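Local coordinates for protein UspA1 (Moraxella catarrhalis, PDB 3NTN) that probably acts as a trimeric autotransporter adhesin of the bacterial outer membrane, a protein linked to binding of fibronectin and the receptor CEACAM1, at residues 46-52 / 60-66; 95-101 / 110-116. Residue numbers count along the deposited sequence, not the author numbering.

Contact 1 (46-52 / 60-66)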
ATOM      1  N   LYS B  46      27.758  13.522   4.857  1.00 53.79           N
ATOM      2  CA  LYS B  46      27.758  12.639   6.031  1.00 55.05           C
ATOM      3  C   LYS B  46      27.123  11.244   5.762  1.00 54.30           C
ATOM      4  O   LYS B  46      26.606  10.611   6.671  1.00 55.30           O
ATOM      5  CB  LYS B  46      27.037  13.340   7.164  1.00 56.87           C
ATOM      6  CG  LYS B  46      27.728  13.359   8.454  1.00 60.84           C
ATOM      7  CD  LYS B  46      27.127  14.535   9.269  1.00 66.98           C
ATOM      8  CE  LYS B  46      26.089  14.135  10.326  1.00 69.75           C
ATOM      9  NZ  LYS B  46      24.999  15.193  10.462  1.00 72.26           N
ATOM     10  N   ASN B  47      27.159  10.784   4.515  1.00 52.48           N
ATOM     11  CA  ASN B  47      26.649   9.452   4.153  1.00 51.83           C
ATOM     12  C   ASN B  47      27.682   8.335   4.366  1.00 52.06           C
ATOM     13  O   ASN B  47      28.893   8.533   4.193  1.00 51.50           O
ATOM     14  CB  ASN B  47      26.174   9.398   2.704  1.00 49.85           C
ATOM     15  CG  ASN B  47      25.022  10.356   2.421  1.00 50.27           C
ATOM     16  OD1 ASN B  47      23.944  10.205   2.975  1.00 51.72           O
ATOM     17  ND2 ASN B  47      25.248  11.339   1.557  1.00 45.99           N
ATOM     18  N   GLN B  48      27.173   7.169   4.758  1.00 51.73           N
ATOM     19  CA  GLN B  48      27.945   5.930   4.754  1.00 51.96           C
ATOM     20  C   GLN B  48      27.282   4.898   3.857  1.00 50.59           C
ATOM     21  O   GLN B  48      26.067   4.949   3.620  1.00 48.84           O
ATOM     22  CB  GLN B  48      28.092   5.365   6.154  1.00 53.08           C
ATOM     23  CG  GLN B  48      28.794   6.307   7.108  1.00 56.81           C
ATOM     24  CD  GLN B  48      28.750   5.787   8.511  1.00 63.67           C
ATOM     25  OE1 GLN B  48      28.482   4.591   8.743  1.00 65.03           O
ATOM     26  NE2 GLN B  48      29.013   6.672   9.476  1.00 64.94           N
ATOM     27  N   ALA B  49      28.110   4.028   3.299  1.00 49.86           N
ATOM     28  CA  ALA B  49      27.633   2.885   2.600  1.00 49.68           C
ATOM     29  C   ALA B  49      28.611   1.721   2.819  1.00 51.12           C
ATOM     30  O   ALA B  49      29.506   1.456   2.028  1.00 50.59           O
ATOM     31  CB  ALA B  49      27.393   3.197   1.115  1.00 48.67           C
ATOM     32  N   THR B  50      28.434   1.042   3.939  1.00 46.89           N
ATOM     33  CA  THR B  50      29.242  -0.123   4.242  1.00 48.66           C
ATOM     34  C   THR B  50      28.762  -1.428   3.575  1.00 48.82           C
ATOM     35  O   THR B  50      29.507  -2.400   3.552  1.00 50.31           O
ATOM     36  CB  THR B  50      29.387  -0.336   5.736  1.00 50.47           C
ATOM     37  OG1 THR B  50      28.107  -0.714   6.272  1.00 51.51           O
ATOM     38  CG2 THR B  50      29.931   0.975   6.459  1.00 49.89           C
ATOM     39  N   GLY B  51      27.562  -1.485   3.014  1.00 47.15           N
ATOM     40  CA  GLY B  51      27.160  -2.751   2.446  1.00 48.17           C
ATOM     41  C   GLY B  51      27.618  -3.048   1.032  1.00 49.32           C
ATOM     42  O   GLY B  51      27.776  -2.108   0.203  1.00 48.02           O
ATOM     43  N   LYS B  52      27.789  -4.342   0.716  1.00 50.03           N
ATOM     44  CA  LYS B  52      27.978  -4.702  -0.711  1.00 51.57           C
ATOM     45  C   LYS B  52      26.798  -4.217  -1.596  1.00 49.50           C
ATOM     46  O   LYS B  52      25.655  -4.483  -1.269  1.00 49.05           O
ATOM     47  CB  LYS B  52      28.305  -6.190  -0.955  1.00 52.96           C
ATOM     48  CG  LYS B  52      29.138  -6.830   0.128  1.00 58.92           C
ATOM     49  CD  LYS B  52      29.865  -8.070  -0.377  1.00 68.04           C
ATOM     50  CE  LYS B  52      30.252  -9.031   0.742  1.00 75.22           C
ATOM     51  NZ  LYS B  52      30.237  -8.428   2.120  1.00 77.13           N
ATOM     52  N   ASP B  60      23.208  12.274   5.749  1.00 47.27           N
ATOM     53  CA  ASP B  60      23.289  11.457   6.965  1.00 48.49           C
ATOM     54  C   ASP B  60      22.635  10.053   6.864  1.00 46.89           C
ATOM     55  O   ASP B  60      22.050   9.561   7.828  1.00 48.11           O
ATOM     56  CB  ASP B  60      22.775  12.255   8.226  1.00 50.71           C
ATOM     57  CG  ASP B  60      23.439  11.783   9.515  1.00 53.45           C
ATOM     58  OD1 ASP B  60      24.346  10.922   9.464  1.00 55.29           O
ATOM     59  OD2 ASP B  60      23.046  12.223  10.595  1.00 58.72           O
ATOM     60  N   ASN B  61      22.781   9.405   5.715  1.00 44.77           N
ATOM     61  CA  ASN B  61      22.225   8.064   5.487  1.00 44.38           C
ATOM     62  C   ASN B  61      23.264   7.021   5.772  1.00 45.48           C
ATOM     63  O   ASN B  61      24.464   7.316   5.649  1.00 46.90           O
ATOM     64  CB  ASN B  61      21.740   7.935   4.054  1.00 42.24           C
ATOM     65  CG  ASN B  61      20.672   8.950   3.736  1.00 42.50           C
ATOM     66  OD1 ASN B  61      19.571   8.850   4.262  1.00 42.10           O
ATOM     67  ND2 ASN B  61      21.001   9.982   2.933  1.00 38.59           N
ATOM     68  N   LYS B  62      22.821   5.826   6.169  1.00 44.35           N
ATOM     69  CA  LYS B  62      23.701   4.702   6.319  1.00 44.61           C
ATOM     70  C   LYS B  62      23.125   3.572   5.505  1.00 43.71           C
ATOM     71  O   LYS B  62      22.089   3.020   5.841  1.00 42.96           O
ATOM     72  CB  LYS B  62      23.784   4.261   7.782  1.00 46.11           C
ATOM     73  CG  LYS B  62      24.490   5.263   8.701  1.00 47.68           C
ATOM     74  CD  LYS B  62      24.646   4.665  10.145  1.00 45.63           C
ATOM     75  CE  LYS B  62      25.490   5.550  11.041  1.00 48.43           C
ATOM     76  NZ  LYS B  62      25.041   6.975  10.908  1.00 53.67           N
ATOM     77  N   ALA B  63      23.818   3.210   4.434  1.00 43.51           N
ATOM     78  CA  ALA B  63      23.354   2.162   3.574  1.00 42.43           C
ATOM     79  C   ALA B  63      24.316   1.041   3.899  1.00 44.16           C
ATOM     80  O   ALA B  63      25.187   0.696   3.065  1.00 43.89           O
ATOM     81  CB  ALA B  63      23.488   2.611   2.177  1.00 42.28           C
ATOM     82  N   ASN B  64      24.135   0.483   5.118  1.00 44.89           N
ATOM     83  CA  ASN B  64      25.125  -0.354   5.800  1.00 46.93           C
ATOM     84  C   ASN B  64      24.745  -1.816   5.954  1.00 47.55           C
ATOM     85  O   ASN B  64      24.921  -2.402   7.004  1.00 48.43           O
ATOM     86  CB  ASN B  64      25.521   0.234   7.168  1.00 48.14           C
ATOM     87  CG  ASN B  64      26.304   1.552   7.051  1.00 50.21           C
ATOM     88  OD1 ASN B  64      26.521   2.068   5.951  1.00 46.44           O
ATOM     89  ND2 ASN B  64      26.706   2.115   8.208  1.00 48.67           N
ATOM     90  N   ALA B  65      24.215  -2.411   4.889  1.00 47.90           N
ATOM     91  CA  ALA B  65      24.064  -3.888   4.812  1.00 48.58           C
ATOM     92  C   ALA B  65      23.944  -4.194   3.347  1.00 49.00           C
ATOM     93  O   ALA B  65      23.711  -3.258   2.480  1.00 48.14           O
ATOM     94  CB  ALA B  65      22.848  -4.344   5.534  1.00 48.67           C
ATOM     95  N   ASP B  66      24.076  -5.468   3.009  1.00 49.33           N
ATOM     96  CA  ASP B  66      24.161  -5.781   1.615  1.00 49.52           C
ATOM     97  C   ASP B  66      22.913  -5.272   0.876  1.00 47.27           C
ATOM     98  O   ASP B  66      21.808  -5.404   1.367  1.00 46.54           O
ATOM     99  CB  ASP B  66      24.431  -7.262   1.392  1.00 52.58           C
ATOM    100  CG  ASP B  66      25.792  -7.706   1.965  1.00 57.31           C
ATOM    101  OD1 ASP B  66      25.981  -8.939   2.063  1.00 60.28           O
ATOM    102  OD2 ASP B  66      26.660  -6.833   2.296  1.00 58.16           O
TER
HETATM  103  O   HOH W   1      25.491   8.507   8.384  1.00 23.52           O

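Contact 2 (95-101 / 110-116)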
ATOM      1  N   GLN B  95      16.624  -7.317  10.905  1.00 61.46           N
ATOM      2  CA  GLN B  95      15.360  -6.984  10.280  1.00 59.51           C
ATOM      3  C   GLN B  95      15.647  -6.986   8.802  1.00 58.01           C
ATOM      4  O   GLN B  95      16.166  -6.006   8.296  1.00 58.48           O
ATOM      5  CB  GLN B  95      14.877  -5.587  10.679  1.00 56.88           C
ATOM      6  CG  GLN B  95      14.244  -5.547  12.023  1.00 59.84           C
ATOM      7  CD  GLN B  95      13.825  -4.167  12.465  1.00 59.49           C
ATOM      8  OE1 GLN B  95      14.614  -3.206  12.420  1.00 61.01           O
ATOM      9  NE2 GLN B  95      12.584  -4.064  12.953  1.00 56.85           N
ATOM     10  N   GLN B  96      15.298  -8.068   8.110  1.00 57.52           N
ATOM     11  CA  GLN B  96      15.671  -8.272   6.733  1.00 55.91           C
ATOM     12  C   GLN B  96      14.474  -8.043   5.838  1.00 53.80           C
ATOM     13  O   GLN B  96      13.353  -8.262   6.244  1.00 53.73           O
ATOM     14  CB  GLN B  96      16.209  -9.693   6.544  1.00 59.36           C
ATOM     15  CG  GLN B  96      17.385 -10.000   7.447  1.00 63.51           C
ATOM     16  CD  GLN B  96      17.802 -11.445   7.399  1.00 72.24           C
ATOM     17  OE1 GLN B  96      18.485 -11.875   6.454  1.00 75.38           O
ATOM     18  NE2 GLN B  96      17.393 -12.220   8.420  1.00 74.58           N
ATOM     19  N   ASN B  97      14.707  -7.573   4.620  1.00 52.11           N
ATOM     20  CA  ASN B  97      13.635  -7.424   3.628  1.00 50.77           C
ATOM     21  C   ASN B  97      12.549  -6.466   4.028  1.00 48.16           C
ATOM     22  O   ASN B  97      11.365  -6.732   3.820  1.00 47.49           O
ATOM     23  CB  ASN B  97      13.025  -8.783   3.254  1.00 53.58           C
ATOM     24  CG  ASN B  97      14.010  -9.667   2.562  1.00 56.66           C
ATOM     25  OD1 ASN B  97      14.484 -10.613   3.145  1.00 61.91           O
ATOM     26  ND2 ASN B  97      14.355  -9.341   1.312  1.00 59.57           N
ATOM     27  N   VAL B  98      12.961  -5.346   4.603  1.00 45.56           N
ATOM     28  CA  VAL B  98      12.009  -4.385   5.082  1.00 44.18           C
ATOM     29  C   VAL B  98      12.080  -3.159   4.179  1.00 41.61           C
ATOM     30  O   VAL B  98      13.162  -2.761   3.773  1.00 40.67           O
ATOM     31  CB  VAL B  98      12.276  -4.050   6.521  1.00 45.04           C
ATOM     32  CG1 VAL B  98      11.408  -2.853   6.977  1.00 43.61           C
ATOM     33  CG2 VAL B  98      12.108  -5.317   7.409  1.00 46.86           C
ATOM     34  N   PHE B  99      10.912  -2.635   3.787  1.00 40.54           N
ATOM     35  CA  PHE B  99      10.831  -1.560   2.791  1.00 38.50           C
ATOM     36  C   PHE B  99      10.057  -0.415   3.349  1.00 37.17           C
ATOM     37  O   PHE B  99       8.925  -0.609   3.747  1.00 36.57           O
ATOM     38  CB  PHE B  99      10.194  -2.076   1.496  1.00 38.55           C
ATOM     39  CG  PHE B  99      10.949  -3.274   0.911  1.00 41.29           C
ATOM     40  CD1 PHE B  99      12.007  -3.079  -0.004  1.00 38.77           C
ATOM     41  CD2 PHE B  99      10.662  -4.580   1.344  1.00 40.37           C
ATOM     42  CE1 PHE B  99      12.730  -4.157  -0.510  1.00 39.27           C
ATOM     43  CE2 PHE B  99      11.385  -5.691   0.842  1.00 40.67           C
ATOM     44  CZ  PHE B  99      12.437  -5.476  -0.067  1.00 40.63           C
ATOM     45  N   ILE B 100      10.672   0.774   3.332  1.00 36.75           N
ATOM     46  CA  ILE B 100      10.065   1.982   3.869  1.00 36.36           C
ATOM     47  C   ILE B 100       9.991   3.090   2.823  1.00 36.71           C
ATOM     48  O   ILE B 100      10.977   3.478   2.231  1.00 37.69           O
ATOM     49  CB  ILE B 100      10.892   2.503   5.087  1.00 37.60           C
ATOM     50  CG1 ILE B 100      11.042   1.377   6.151  1.00 37.41           C
ATOM     51  CG2 ILE B 100      10.222   3.731   5.665  1.00 36.63           C
ATOM     52  CD1 ILE B 100      12.013   1.713   7.291  1.00 37.12           C
ATOM     53  N   LEU B 101       8.793   3.602   2.571  1.00 37.32           N
ATOM     54  CA  LEU B 101       8.670   4.824   1.784  1.00 37.75           C
ATOM     55  C   LEU B 101       7.855   5.738   2.688  1.00 38.21           C
ATOM     56  O   LEU B 101       6.655   5.539   2.829  1.00 38.71           O
ATOM     57  CB  LEU B 101       7.972   4.542   0.427  1.00 38.28           C
ATOM     58  CG  LEU B 101       7.677   5.760  -0.472  1.00 37.10           C
ATOM     59  CD1 LEU B 101       8.959   6.435  -0.929  1.00 35.64           C
ATOM     60  CD2 LEU B 101       6.814   5.389  -1.664  1.00 35.89           C
ATOM     61  N   ALA B 110       8.317  -4.122  13.774  1.00 57.03           N
ATOM     62  CA  ALA B 110       8.306  -4.586  12.401  1.00 55.13           C
ATOM     63  C   ALA B 110       9.084  -5.895  12.303  1.00 57.39           C
ATOM     64  O   ALA B 110      10.224  -5.961  12.753  1.00 58.80           O
ATOM     65  CB  ALA B 110       8.942  -3.560  11.563  1.00 52.16           C
ATOM     66  N   GLN B 111       8.486  -6.940  11.738  1.00 57.75           N
ATOM     67  CA  GLN B 111       9.250  -8.156  11.409  1.00 59.70           C
ATOM     68  C   GLN B 111       9.795  -8.168   9.968  1.00 57.67           C
ATOM     69  O   GLN B 111       9.413  -7.360   9.111  1.00 55.14           O
ATOM     70  CB  GLN B 111       8.404  -9.418  11.616  1.00 62.75           C
ATOM     71  CG  GLN B 111       7.802  -9.628  13.000  1.00 66.40           C
ATOM     72  CD  GLN B 111       6.493 -10.425  12.905  1.00 72.92           C
ATOM     73  OE1 GLN B 111       5.588 -10.086  12.111  1.00 70.65           O
ATOM     74  NE2 GLN B 111       6.402 -11.512  13.688  1.00 77.78           N
ATOM     75  N   ASN B 112      10.681  -9.112   9.708  1.00 54.43           N
ATOM     76  CA  ASN B 112      11.186  -9.375   8.356  1.00 54.88           C
ATOM     77  C   ASN B 112      10.044  -9.355   7.328  1.00 53.07           C
ATOM     78  O   ASN B 112       9.010  -9.961   7.549  1.00 52.20           O
ATOM     79  CB  ASN B 112      11.933 -10.712   8.307  1.00 57.14           C
ATOM     80  CG  ASN B 112      13.122 -10.750   9.244  1.00 60.16           C
ATOM     81  OD1 ASN B 112      13.763  -9.726   9.509  1.00 61.90           O
ATOM     82  ND2 ASN B 112      13.438 -11.925   9.736  1.00 62.35           N
ATOM     83  N   GLY B 113      10.235  -8.624   6.232  1.00 51.72           N
ATOM     84  CA  GLY B 113       9.250  -8.595   5.166  1.00 50.36           C
ATOM     85  C   GLY B 113       8.234  -7.478   5.342  1.00 48.34           C
ATOM     86  O   GLY B 113       7.282  -7.402   4.611  1.00 49.51           O
ATOM     87  N   SER B 114       8.394  -6.611   6.320  1.00 46.50           N
ATOM     88  CA  SER B 114       7.393  -5.582   6.532  1.00 43.76           C
ATOM     89  C   SER B 114       7.507  -4.487   5.472  1.00 41.90           C
ATOM     90  O   SER B 114       8.605  -4.194   5.002  1.00 41.84           O
ATOM     91  CB  SER B 114       7.606  -4.957   7.894  1.00 43.27           C
ATOM     92  OG  SER B 114       7.145  -5.865   8.891  1.00 48.38           O
ATOM     93  N   VAL B 115       6.397  -3.809   5.197  1.00 39.69           N
ATOM     94  CA  VAL B 115       6.409  -2.603   4.387  1.00 37.58           C
ATOM     95  C   VAL B 115       5.823  -1.482   5.253  1.00 38.22           C
ATOM     96  O   VAL B 115       4.783  -1.647   5.858  1.00 39.66           O
ATOM     97  CB  VAL B 115       5.648  -2.804   3.016  1.00 37.16           C
ATOM     98  CG1 VAL B 115       5.673  -1.557   2.123  1.00 34.27           C
ATOM     99  CG2 VAL B 115       6.241  -3.995   2.238  1.00 36.65           C
ATOM    100  N   LEU B 116       6.512  -0.348   5.349  1.00 38.64           N
ATOM    101  CA  LEU B 116       5.973   0.832   5.982  1.00 38.17           C
ATOM    102  C   LEU B 116       5.770   1.946   4.940  1.00 38.14           C
ATOM    103  O   LEU B 116       6.702   2.279   4.166  1.00 37.73           O
ATOM    104  CB  LEU B 116       6.905   1.301   7.092  1.00 38.60           C
ATOM    105  CG  LEU B 116       6.984   0.477   8.395  1.00 41.34           C
ATOM    106  CD1 LEU B 116       7.803  -0.846   8.228  1.00 43.66           C
ATOM    107  CD2 LEU B 116       7.644   1.287   9.489  1.00 41.54           C
TER

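Contact 1 (46-52 / 60-66)
Stacked repeats solve the problem of polar backbone by letting each coil satisfy the next, and the pairing of 46-52 with 60-66 is a clear case. The two segments run in the same direction, 5° apart, bridged at Q48 and K62: Q48 N donates to N61 O (2.9 Å) and Q48 O accepts from A63 N (3.0 Å). Farther along, A63 O receives G51 N at 3.2 Å. Side-chain amides supply the bonds that the backbone ladder leaves out. N47 OD1 accepts both N61 N (3.1 Å) and N61 ND2 (3.0 Å), while N47 ND2 is satisfied by the carbonyl of G58; N61 repeats the pattern one coil on, donating to G72 and accepting from N75. N64 works at both ends of its amide, ND2 giving to Q48 OE1 (3.1 Å) and OD1 taking T50 N (3.0 Å). The outer ends are charged. K46 NZ forms a salt bridge with D60 OD2 (3.6 Å), and D66 OD2 accepts K52 N (3.2 Å) with a long ion pair to K52 NZ (3.9 Å). A water lies 2.9 Å from both K46 O and D60 OD1 and accepts from K62 NZ (3.0 Å), bridging the two segments. On the buried side, A49 CB meets A63 CB at 4.1 Å. Equivalent residues in register, with an asparagine ladder inside, are characteristic of the YadA-like left-handed parallel beta-roll.

Contact 2 (95-101 / 110-116)
This is a parallel strand pairing between successive coils of the head, joining strands 99-101 and 115-117 within the long sheet that borders the neighbouring subunits. F99 faces V115 and I100 faces L116 across it, tied by F99 N to S114 O (3.0 Å), L116 N to F99 O (2.9 Å) and L101 N to L116 O (2.9 Å). I100 and L116 fill the interior of the roll, CG1 of I100 lying 4.2 Å from CB of L116; F99 and V115 lie on the other face, packing on S103 and G118 of the second subunit. Ahead of the strands the bonding turns irregular: N112 OD1 accepts Q96 N (2.7 Å), and G113 N donates to Q96 O (3.1 Å) from a type II turn, Q111 to S114, whose positive phi at G113 suits glycine. Q95 NE2 bonds A110 O (3.0 Å) and also T107. Backbone hydrogen bonds thus fix the register, while the apolar side chains on the two faces serve coil interior and trimer interface.

Contacts 1 and 2 apply one principle, coil upon coil in parallel register, to different walls of the same head. Their centres lie about 17 Å apart and their nearest atoms about 7 Å, so they do not touch, but the long sheet containing 99-101 and 115-117 also runs through strand 55-57, which falls between the two segments of contact 1 in the sequence. Contact 1 is partly buried, with no other subunit touching it, and adds ion pairs and a bridging water, with alanines inward. Contact 2 is buried, trades charge for larger aliphatic and aromatic groups, and meets both other subunits. Both use side-chain amides, contact 2 at its loop end.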